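Local coordinates for resiniferatoxin-binding, phosphotriesterase-related protein (Rhodobacter sphaeroides 2.4.1, PDB 3K2G) that probably hydrolyses phosphoester bonds at a binuclear zinc site in a TIM barrel of the phosphotriesterase family, at residues B[129-137]-B[170-181]; B[206-217]-B[233-242]. All blocks are in the same frame, centred on the assembly; numbering follows the deposited sequence.

Contact 1. Residues B[129-137]-B[170-181]; sequences VVMGAGYYL and ARIGLIGEIGVS. With ZN (zinc ion), chain J; ZN (zinc ion), chain I; DTV ((2S,3S)-1,4-dimercaptobutane-2,3-diol), chain K.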
loop_
_atom_site.group_PDB
_atom_site.type_symbol
_atom_site.label_atom_id
_atom_site.label_comp_id
_atom_site.label_asym_id
_atom_site.label_seq_id
_atom_site.Cartn_x
_atom_site.Cartn_y
_atom_site.Cartn_z
ATOM N N VAL B 129 -1.330 -10.229 41.582
ATOM C CA VAL B 129 -2.468 -9.614 40.911
ATOM C C VAL B 129 -2.693 -8.148 41.272
ATOM O O VAL B 129 -2.773 -7.788 42.453
ATOM C CB VAL B 129 -3.772 -10.394 41.217
ATOM C CG1 VAL B 129 -4.973 -9.685 40.611
ATOM C CG2 VAL B 129 -3.663 -11.807 40.669
ATOM N N VAL B 130 -2.798 -7.310 40.242
ATOM C CA VAL B 130 -3.049 -5.881 40.412
ATOM C C VAL B 130 -4.516 -5.626 40.066
ATOM O O VAL B 130 -4.998 -6.099 39.034
ATOM C CB VAL B 130 -2.165 -5.032 39.474
ATOM C CG1 VAL B 130 -2.533 -3.568 39.614
ATOM C CG2 VAL B 130 -0.692 -5.242 39.811
HETATM N N MSE B 131 -5.210 -4.872 40.921
HETATM C CA MSE B 131 -6.636 -4.583 40.733
HETATM C C MSE B 131 -6.962 -3.183 40.215
HETATM O O MSE B 131 -6.379 -2.184 40.658
HETATM C CB MSE B 131 -7.369 -4.826 42.054
HETATM C CG MSE B 131 -8.860 -4.486 42.067
HETATM SE SE MSE B 131 -9.680 -5.113 43.736
HETATM C CE MSE B 131 -8.822 -3.809 44.919
ATOM N N GLY B 132 -7.904 -3.129 39.275
ATOM C CA GLY B 132 -8.323 -1.871 38.689
ATOM C C GLY B 132 -9.500 -1.235 39.401
ATOM O O GLY B 132 -9.909 -1.679 40.474
ATOM N N ALA B 133 -10.049 -0.186 38.799
ATOM C CA ALA B 133 -11.167 0.534 39.390
ATOM C C ALA B 133 -11.855 1.466 38.396
ATOM O O ALA B 133 -11.420 1.606 37.253
ATOM C CB ALA B 133 -10.680 1.331 40.591
ATOM N N GLY B 134 -12.927 2.109 38.847
ATOM C CA GLY B 134 -13.665 3.018 37.990
ATOM C C GLY B 134 -14.889 2.375 37.366
ATOM O O GLY B 134 -15.257 1.249 37.709
ATOM N N TYR B 135 -15.514 3.094 36.439
ATOM C CA TYR B 135 -16.706 2.611 35.758
ATOM C C TYR B 135 -16.437 2.225 34.310
ATOM O O TYR B 135 -15.557 2.784 33.655
ATOM C CB TYR B 135 -17.800 3.674 35.834
ATOM C CG TYR B 135 -18.304 3.870 37.249
ATOM C CD1 TYR B 135 -19.215 2.976 37.816
ATOM C CD2 TYR B 135 -17.825 4.912 38.041
ATOM C CE1 TYR B 135 -19.635 3.113 39.139
ATOM C CE2 TYR B 135 -18.235 5.056 39.364
ATOM C CZ TYR B 135 -19.139 4.153 39.908
ATOM O OH TYR B 135 -19.531 4.292 41.221
ATOM N N TYR B 136 -17.217 1.266 33.822
ATOM C CA TYR B 136 -17.082 0.758 32.468
ATOM C C TYR B 136 -18.074 1.432 31.522
ATOM O O TYR B 136 -18.514 2.557 31.769
ATOM C CB TYR B 136 -17.298 -0.756 32.496
ATOM C CG TYR B 136 -16.723 -1.496 31.318
ATOM C CD1 TYR B 136 -15.457 -1.179 30.824
ATOM C CD2 TYR B 136 -17.420 -2.548 30.728
ATOM C CE1 TYR B 136 -14.898 -1.896 29.773
ATOM C CE2 TYR B 136 -16.868 -3.272 29.679
ATOM C CZ TYR B 136 -15.605 -2.943 29.208
ATOM O OH TYR B 136 -15.030 -3.673 28.194
ATOM N N LEU B 137 -18.424 0.750 30.436
ATOM C CA LEU B 137 -19.352 1.305 29.461
ATOM C C LEU B 137 -20.711 1.635 30.079
ATOM O O LEU B 137 -21.136 1.014 31.055
ATOM C CB LEU B 137 -19.519 0.336 28.285
ATOM C CG LEU B 137 -18.240 0.061 27.481
ATOM C CD1 LEU B 137 -18.498 -1.031 26.452
ATOM C CD2 LEU B 137 -17.771 1.339 26.803
ATOM N N ALA B 170 -8.018 -4.225 50.619
ATOM C CA ALA B 170 -7.247 -4.394 49.397
ATOM C C ALA B 170 -7.340 -3.064 48.659
ATOM O O ALA B 170 -8.423 -2.500 48.520
ATOM C CB ALA B 170 -7.834 -5.515 48.550
ATOM N N ARG B 171 -6.202 -2.558 48.201
ATOM C CA ARG B 171 -6.183 -1.291 47.489
ATOM C C ARG B 171 -5.876 -1.487 46.007
ATOM O O ARG B 171 -5.248 -2.474 45.619
ATOM C CB ARG B 171 -5.177 -0.348 48.154
ATOM C CG ARG B 171 -5.625 0.070 49.549
ATOM C CD ARG B 171 -4.613 0.942 50.249
ATOM N NE ARG B 171 -3.455 0.182 50.700
ATOM C CZ ARG B 171 -2.434 0.711 51.367
ATOM N NH1 ARG B 171 -2.432 2.007 51.656
ATOM N NH2 ARG B 171 -1.419 -0.053 51.747
ATOM N N ILE B 172 -6.342 -0.555 45.178
ATOM C CA ILE B 172 -6.126 -0.652 43.740
ATOM C C ILE B 172 -4.716 -0.233 43.360
ATOM O O ILE B 172 -4.074 0.537 44.073
ATOM C CB ILE B 172 -7.137 0.208 42.957
ATOM C CG1 ILE B 172 -7.000 1.681 43.360
ATOM C CG2 ILE B 172 -8.553 -0.294 43.217
ATOM C CD1 ILE B 172 -7.878 2.620 42.551
ATOM N N GLY B 173 -4.237 -0.751 42.234
ATOM C CA GLY B 173 -2.893 -0.434 41.784
ATOM C C GLY B 173 -2.912 0.207 40.416
ATOM O O GLY B 173 -1.888 0.621 39.880
ATOM N N LEU B 174 -4.106 0.284 39.850
ATOM C CA LEU B 174 -4.304 0.877 38.540
ATOM C C LEU B 174 -5.713 1.428 38.524
ATOM O O LEU B 174 -6.600 0.920 39.206
ATOM C CB LEU B 174 -4.125 -0.181 37.441
ATOM C CG LEU B 174 -5.008 -0.116 36.188
ATOM C CD1 LEU B 174 -4.159 -0.267 34.953
ATOM C CD2 LEU B 174 -6.063 -1.211 36.242
ATOM N N ILE B 175 -5.913 2.487 37.759
ATOM C CA ILE B 175 -7.224 3.094 37.649
ATOM C C ILE B 175 -7.844 2.587 36.373
ATOM O O ILE B 175 -7.525 3.098 35.296
ATOM C CB ILE B 175 -7.138 4.628 37.528
ATOM C CG1 ILE B 175 -6.500 5.212 38.787
ATOM C CG2 ILE B 175 -8.523 5.202 37.258
ATOM C CD1 ILE B 175 -6.503 6.725 38.850
ATOM N N GLY B 176 -8.709 1.586 36.422
ATOM C CA GLY B 176 -9.222 1.247 35.120
ATOM C C GLY B 176 -9.845 0.061 34.431
ATOM O O GLY B 176 -10.187 -0.988 34.967
ATOM N N GLU B 177 -9.967 0.377 33.146
ATOM C CA GLU B 177 -10.588 -0.339 32.064
ATOM C C GLU B 177 -11.788 0.601 32.143
ATOM O O GLU B 177 -12.904 0.196 32.466
ATOM C CB GLU B 177 -10.989 -1.772 32.420
ATOM C CG GLU B 177 -12.107 -2.349 31.521
ATOM C CD GLU B 177 -11.624 -3.177 30.332
ATOM O OE1 GLU B 177 -11.502 -2.628 29.214
ATOM O OE2 GLU B 177 -11.377 -4.387 30.523
ATOM N N ILE B 178 -11.522 1.892 31.935
ATOM C CA ILE B 178 -12.583 2.888 31.973
ATOM C C ILE B 178 -13.324 2.798 30.650
ATOM O O ILE B 178 -12.712 2.857 29.588
ATOM C CB ILE B 178 -12.047 4.326 32.146
ATOM C CG1 ILE B 178 -11.158 4.429 33.391
ATOM C CG2 ILE B 178 -13.221 5.294 32.275
ATOM C CD1 ILE B 178 -11.861 4.099 34.705
ATOM N N GLY B 179 -14.643 2.660 30.723
ATOM C CA GLY B 179 -15.432 2.523 29.514
ATOM C C GLY B 179 -15.696 3.731 28.634
ATOM O O GLY B 179 -16.174 4.772 29.086
ATOM N N VAL B 180 -15.364 3.582 27.357
ATOM C CA VAL B 180 -15.606 4.603 26.352
ATOM C C VAL B 180 -16.166 3.848 25.143
ATOM O O VAL B 180 -15.470 3.040 24.531
ATOM C CB VAL B 180 -14.312 5.336 25.939
ATOM C CG1 VAL B 180 -14.626 6.380 24.876
ATOM C CG2 VAL B 180 -13.675 5.999 27.159
ATOM N N SER B 181 -17.431 4.096 24.818
ATOM C CA SER B 181 -18.074 3.425 23.692
ATOM C C SER B 181 -17.897 4.243 22.421
ATOM O O SER B 181 -17.416 5.375 22.465
ATOM C CB SER B 181 -19.566 3.259 23.966
ATOM O OG SER B 181 -20.225 4.513 23.892
HETATM ZN ZN ZN J . -12.522 -3.492 27.269
HETATM ZN ZN ZN I . -11.010 -6.168 29.193
HETATM S S1 DTV K . -17.629 -4.198 24.312
HETATM C C1 DTV K . -17.167 -4.611 26.065
HETATM C C2 DTV K . -17.620 -6.004 26.504
HETATM O O2 DTV K . -16.992 -6.957 25.659
HETATM C C3 DTV K . -17.216 -6.270 27.965
HETATM O O3 DTV K . -15.814 -6.226 28.080
HETATM C C4 DTV K . -17.685 -7.638 28.461
HETATM S S4 DTV K . -18.175 -7.607 30.205
HETATM O O HOH W 1 -4.140 -3.918 43.465
HETATM O O HOH W 2 -13.800 -4.935 25.825
HETATM O O HOH W 3 -12.164 -5.535 27.738
#
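Met-131 O takes two backbone N-H groups from the 170-181 segment. Gly-173 N binds it at 3.0 Å, nearly straight at 163°; Leu-174 N adds a weak bond at 3.5 Å. Water 1 accepts from Met-131 N and donates to Arg-171 O, a second link between the segments. Met-131, present as selenomethionine, bends at its last torsion, which brings CE against Ala-170 CB and Ile-172 CG2. Ala-133 CB lies against both CG2 and CD1 of Ile-172. Strands 128-131 and 175-178 are adjacent staves of the TIM barrel, and the intervening helix 150-162 packs on Ile-172. Further along, Gly-179 N donates to Tyr-135 O at 3.1 Å, in the carbonyl plane and on a lone pair. The C-terminal ends of both staves lead into the metal centre. Glu-177 bridges the two zinc ions, a position held by a carboxylated lysine in the classical phosphotriesterase. Its OE1 binds zinc J at 2.4 Å and its OE2 binds the other zinc ion at 2.2 Å. A bend at chi2 (95°) turns the carboxylate to meet both. Tyr-136 CE1 lies 3.3 Å from Glu-177 CG, with ring and carboxylate planes 67° apart. Tyr-136 OH stands 2.7 Å from zinc J, a long metal bond. Tyr-136 OH also hydrogen-bonds DTV O3 of the bound dithiol at 2.7 Å. Leu-137 CG sits over the centre of one face of the Tyr-136 ring, and Leu-137 CD1 touches C1 of the dithiol. Water 3 bridges the two zinc ions, and His-34, His-36 and Asp-304 complete the second site.

Contact 2. Residues B[206-217]-B[233-242]; sequences LMVHLPGWFRLA and HTVLCHMNPS. With ZN (zinc ion), chain J.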
loop_
_atom_site.group_PDB
_atom_site.type_symbol
_atom_site.label_atom_id
_atom_site.label_comp_id
_atom_site.label_asym_id
_atom_site.label_seq_id
_atom_site.Cartn_x
_atom_site.Cartn_y
_atom_site.Cartn_z
ATOM N N LEU B 206 -3.409 4.972 34.431
ATOM C CA LEU B 206 -4.779 5.068 33.936
ATOM C C LEU B 206 -4.927 4.200 32.688
ATOM O O LEU B 206 -4.132 4.294 31.754
ATOM C CB LEU B 206 -5.120 6.524 33.606
ATOM C CG LEU B 206 -6.477 6.801 32.953
ATOM C CD1 LEU B 206 -7.603 6.441 33.922
ATOM C CD2 LEU B 206 -6.564 8.272 32.559
HETATM N N MSE B 207 -5.948 3.352 32.681
HETATM C CA MSE B 207 -6.195 2.453 31.563
HETATM C C MSE B 207 -7.579 2.730 31.002
HETATM O O MSE B 207 -8.571 2.733 31.736
HETATM C CB MSE B 207 -6.091 1.002 32.032
HETATM C CG MSE B 207 -6.280 -0.042 30.926
HETATM SE SE MSE B 207 -6.037 -1.809 31.584
HETATM C CE MSE B 207 -4.102 -1.818 31.702
ATOM N N VAL B 208 -7.642 2.962 29.697
ATOM C CA VAL B 208 -8.902 3.276 29.048
ATOM C C VAL B 208 -9.323 2.300 27.955
ATOM O O VAL B 208 -8.571 2.017 27.019
ATOM C CB VAL B 208 -8.857 4.699 28.435
ATOM C CG1 VAL B 208 -10.208 5.063 27.845
ATOM C CG2 VAL B 208 -8.466 5.715 29.501
ATOM N N HIS B 209 -10.550 1.802 28.084
ATOM C CA HIS B 209 -11.129 0.890 27.112
ATOM C C HIS B 209 -11.535 1.706 25.886
ATOM O O HIS B 209 -12.239 2.708 25.990
ATOM C CB HIS B 209 -12.370 0.207 27.687
ATOM C CG HIS B 209 -13.278 -0.377 26.646
ATOM N ND1 HIS B 209 -13.378 -1.732 26.424
ATOM C CD2 HIS B 209 -14.109 0.212 25.752
ATOM C CE1 HIS B 209 -14.227 -1.956 25.436
ATOM N NE2 HIS B 209 -14.684 -0.791 25.008
ATOM N N LEU B 210 -11.094 1.260 24.717
ATOM C CA LEU B 210 -11.432 1.928 23.460
ATOM C C LEU B 210 -12.301 1.017 22.630
ATOM O O LEU B 210 -12.244 -0.211 22.764
ATOM C CB LEU B 210 -10.182 2.265 22.667
ATOM C CG LEU B 210 -9.207 3.324 23.186
ATOM C CD1 LEU B 210 -7.986 3.452 22.262
ATOM C CD2 LEU B 210 -9.937 4.642 23.270
ATOM N N PRO B 211 -13.175 1.609 21.993
ATOM C CA PRO B 211 -13.848 0.906 20.900
ATOM C C PRO B 211 -12.944 0.721 19.673
ATOM O O PRO B 211 -12.822 1.672 18.913
ATOM C CB PRO B 211 -14.963 1.870 20.482
ATOM C CG PRO B 211 -14.424 3.213 20.783
ATOM C CD PRO B 211 -13.489 3.031 21.946
ATOM N N GLY B 212 -12.144 -0.299 19.843
ATOM C CA GLY B 212 -11.088 -0.589 18.864
ATOM C C GLY B 212 -11.301 -0.398 17.361
ATOM O O GLY B 212 -10.426 0.138 16.649
ATOM N N TRP B 213 -12.589 -0.697 16.980
ATOM C CA TRP B 213 -12.854 -0.653 15.534
ATOM C C TRP B 213 -13.217 0.767 15.152
ATOM O O TRP B 213 -13.626 1.002 14.037
ATOM C CB TRP B 213 -13.975 -1.639 15.146
ATOM C CG TRP B 213 -13.520 -3.048 15.111
ATOM C CD1 TRP B 213 -13.040 -3.727 14.030
ATOM C CD2 TRP B 213 -13.486 -3.957 16.209
ATOM N NE1 TRP B 213 -12.707 -5.010 14.386
ATOM C CE2 TRP B 213 -12.970 -5.179 15.723
ATOM C CE3 TRP B 213 -13.841 -3.858 17.563
ATOM C CZ2 TRP B 213 -12.799 -6.297 16.543
ATOM C CZ3 TRP B 213 -13.671 -4.969 18.381
ATOM C CH2 TRP B 213 -13.154 -6.174 17.867
ATOM N N PHE B 214 -13.077 1.712 16.079
ATOM C CA PHE B 214 -13.342 3.115 15.756
ATOM C C PHE B 214 -12.023 3.864 15.956
ATOM O O PHE B 214 -11.000 3.223 16.187
ATOM C CB PHE B 214 -14.454 3.699 16.638
ATOM C CG PHE B 214 -15.831 3.219 16.267
ATOM C CD1 PHE B 214 -16.639 3.963 15.406
ATOM C CD2 PHE B 214 -16.301 1.996 16.736
ATOM C CE1 PHE B 214 -17.895 3.492 15.016
ATOM C CE2 PHE B 214 -17.558 1.511 16.351
ATOM C CZ PHE B 214 -18.354 2.262 15.489
ATOM N N ARG B 215 -12.030 5.195 15.865
ATOM C CA ARG B 215 -10.800 5.977 16.034
ATOM C C ARG B 215 -11.002 7.151 16.996
ATOM O O ARG B 215 -10.796 8.304 16.621
ATOM C CB ARG B 215 -10.338 6.511 14.677
ATOM C CG ARG B 215 -10.159 5.439 13.601
ATOM C CD ARG B 215 -8.858 4.665 13.767
ATOM N NE ARG B 215 -8.691 3.661 12.720
ATOM C CZ ARG B 215 -9.171 2.423 12.781
ATOM N NH1 ARG B 215 -9.848 2.020 13.846
ATOM N NH2 ARG B 215 -8.984 1.594 11.767
ATOM N N LEU B 216 -11.392 6.854 18.232
ATOM C CA LEU B 216 -11.642 7.890 19.238
ATOM C C LEU B 216 -10.477 8.137 20.200
ATOM O O LEU B 216 -10.586 8.960 21.111
ATOM C CB LEU B 216 -12.888 7.522 20.061
ATOM C CG LEU B 216 -14.231 7.404 19.331
ATOM C CD1 LEU B 216 -15.308 6.919 20.298
ATOM C CD2 LEU B 216 -14.616 8.751 18.748
ATOM N N ALA B 217 -9.369 7.432 19.998
ATOM C CA ALA B 217 -8.205 7.551 20.878
ATOM C C ALA B 217 -7.656 8.964 21.088
ATOM O O ALA B 217 -7.342 9.342 22.220
ATOM C CB ALA B 217 -7.092 6.631 20.390
ATOM N N HIS B 233 1.516 7.650 31.401
ATOM C CA HIS B 233 1.108 6.495 32.186
ATOM C C HIS B 233 -0.373 6.198 31.953
ATOM O O HIS B 233 -1.097 5.749 32.851
ATOM C CB HIS B 233 1.427 6.734 33.662
ATOM C CG HIS B 233 2.896 6.802 33.939
ATOM N ND1 HIS B 233 3.683 5.677 34.050
ATOM C CD2 HIS B 233 3.742 7.860 34.013
ATOM C CE1 HIS B 233 4.949 6.037 34.176
ATOM N NE2 HIS B 233 5.012 7.356 34.155
ATOM N N THR B 234 -0.803 6.483 30.725
ATOM C CA THR B 234 -2.167 6.230 30.273
ATOM C C THR B 234 -2.061 5.097 29.251
ATOM O O THR B 234 -1.251 5.167 28.332
ATOM C CB THR B 234 -2.781 7.464 29.580
ATOM O OG1 THR B 234 -2.933 8.520 30.535
ATOM C CG2 THR B 234 -4.145 7.121 28.982
ATOM N N VAL B 235 -2.876 4.065 29.421
ATOM C CA VAL B 235 -2.868 2.908 28.535
ATOM C C VAL B 235 -4.139 2.873 27.696
ATOM O O VAL B 235 -5.245 2.890 28.241
ATOM C CB VAL B 235 -2.793 1.588 29.341
ATOM C CG1 VAL B 235 -2.844 0.398 28.391
ATOM C CG2 VAL B 235 -1.506 1.549 30.175
ATOM N N LEU B 236 -3.977 2.835 26.375
ATOM C CA LEU B 236 -5.114 2.771 25.465
ATOM C C LEU B 236 -5.338 1.308 25.103
ATOM O O LEU B 236 -4.500 0.700 24.432
ATOM C CB LEU B 236 -4.827 3.573 24.193
ATOM C CG LEU B 236 -4.604 5.074 24.373
ATOM C CD1 LEU B 236 -4.142 5.677 23.056
ATOM C CD2 LEU B 236 -5.888 5.738 24.841
ATOM N N CYS B 237 -6.466 0.755 25.545
ATOM C CA CYS B 237 -6.801 -0.652 25.298
ATOM C C CYS B 237 -7.372 -0.965 23.927
ATOM O O CYS B 237 -7.901 -0.096 23.236
ATOM C CB CYS B 237 -7.818 -1.147 26.329
ATOM S SG CYS B 237 -7.296 -1.050 28.059
ATOM N N HIS B 238 -7.262 -2.236 23.554
ATOM C CA HIS B 238 -7.820 -2.737 22.300
ATOM C C HIS B 238 -7.321 -2.060 21.032
ATOM O O HIS B 238 -8.104 -1.625 20.187
ATOM C CB HIS B 238 -9.343 -2.654 22.388
ATOM C CG HIS B 238 -9.883 -3.119 23.706
ATOM N ND1 HIS B 238 -9.391 -4.232 24.354
ATOM C CD2 HIS B 238 -10.858 -2.618 24.503
ATOM C CE1 HIS B 238 -10.040 -4.398 25.494
ATOM N NE2 HIS B 238 -10.935 -3.431 25.608
HETATM N N MSE B 239 -6.007 -1.998 20.887
HETATM C CA MSE B 239 -5.421 -1.381 19.706
HETATM C C MSE B 239 -5.411 -2.312 18.496
HETATM O O MSE B 239 -5.344 -1.851 17.360
HETATM C CB MSE B 239 -4.001 -0.927 20.017
HETATM C CG MSE B 239 -3.952 0.200 21.050
HETATM SE SE MSE B 239 -5.046 1.726 20.558
HETATM C CE MSE B 239 -4.110 2.200 18.929
ATOM N N ASN B 240 -5.494 -3.619 18.746
ATOM C CA ASN B 240 -5.465 -4.627 17.685
ATOM C C ASN B 240 -6.244 -4.311 16.407
ATOM O O ASN B 240 -5.699 -4.416 15.314
ATOM C CB ASN B 240 -5.940 -5.984 18.220
ATOM C CG ASN B 240 -5.068 -6.510 19.342
ATOM O OD1 ASN B 240 -4.414 -7.548 19.208
ATOM N ND2 ASN B 240 -5.056 -5.797 20.458
ATOM N N PRO B 241 -7.527 -3.929 16.526
ATOM C CA PRO B 241 -8.347 -3.618 15.349
ATOM C C PRO B 241 -7.891 -2.465 14.459
ATOM O O PRO B 241 -8.322 -2.373 13.311
ATOM C CB PRO B 241 -9.731 -3.355 15.948
ATOM C CG PRO B 241 -9.725 -4.181 17.210
ATOM C CD PRO B 241 -8.348 -3.894 17.750
ATOM N N SER B 242 -7.045 -1.580 14.978
ATOM C CA SER B 242 -6.576 -0.452 14.180
ATOM C C SER B 242 -5.166 -0.671 13.643
ATOM O O SER B 242 -4.467 0.279 13.286
ATOM C CB SER B 242 -6.647 0.853 14.993
ATOM O OG SER B 242 -5.900 0.781 16.197
HETATM ZN ZN ZN J . -12.522 -3.492 27.269
HETATM O O HOH W 4 -8.073 0.179 17.965
HETATM O O HOH W 5 -10.474 -0.776 12.817
HETATM O O HOH W 3 -12.164 -5.535 27.738
HETATM O O HOH W 2 -13.800 -4.935 25.825
#
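A beta-alpha-beta unit of the TIM barrel, strand 206-208, helix 217-226 and strand 234-236, brings two zinc ligands together at the C-terminal ends of its strands. The strands are parallel, with Leu-206 beside Thr-234, Met-207 beside Val-235 and Val-208 beside Leu-236. Of four backbone bonds, Val-208 N to Val-235 O, at 2.8 Å and 177°, is almost straight. The ladder ends with Cys-237 N donating to Val-208 O at 2.9 Å. His-209 ND1 binds zinc J at 2.1 Å, and His-238 NE2 binds it at 2.3 Å. Waters 2 and 3 and Glu-177 OE1 also bind it. The His-209 ring is swung anti to its own N (chi1 161°), which points ND1 at the metal. The imidazole planes stand 77° apart. Cys-237 CB lies over one face of the His-238 ring, while Leu-210 O meets its edge beside CD2. Asp-262 receives a hydrogen bond from His-238 ND1, a second-shell contact that holds the ring's rotation. On one side of the sheet Met-207 lies alongside Val-235. Just past its own strand, Leu-210 sends CD1 back onto Leu-236 CB at 3.7 Å, and the same methyl reaches the selenium of Met-239. Pro-241 CB sits 3.6 Å from the centroid of the five-membered ring of Trp-213, a CH-pi contact over the face. Ser-242 CB lies over one face of the Arg-215 guanidinium, and water 5 links Arg-215 NH2 to Pro-241 O. Arg-215 NE also forms a salt bridge with Asp-245. Helix 217-226 packs on Leu-206, Leu-210, Thr-234 and Leu-236; helix 246-255 lies against Ala-217 and Met-239. Strand 258-261 follows strand 234-236 in the sheet.

Both contacts are buried and belong to the same barrel. Strands 175-178 and 206-208 are neighbours, so contact 1 passes into contact 2 through probable backbone hydrogen bonds, Ile-178 O to His-209 N (2.8 Å) and Ile-175 O to Met-207 N (3.1 Å). The strand pairing differs. Contact 2 has a regular parallel ladder, whereas contact 1 has a few separate backbone bonds, at the end of strand 128-131 and in the glycine-rich loops beyond it. Both supply zinc J, contact 1 with carboxylate and phenol oxygens and contact 2 with imidazole nitrogens. Of the two, only contact 1 also binds the second zinc ion. The Tyr-136 and His-209 rings meet edge to face. The outer loops of contact 2 include partly exposed Trp-213 and Arg-215.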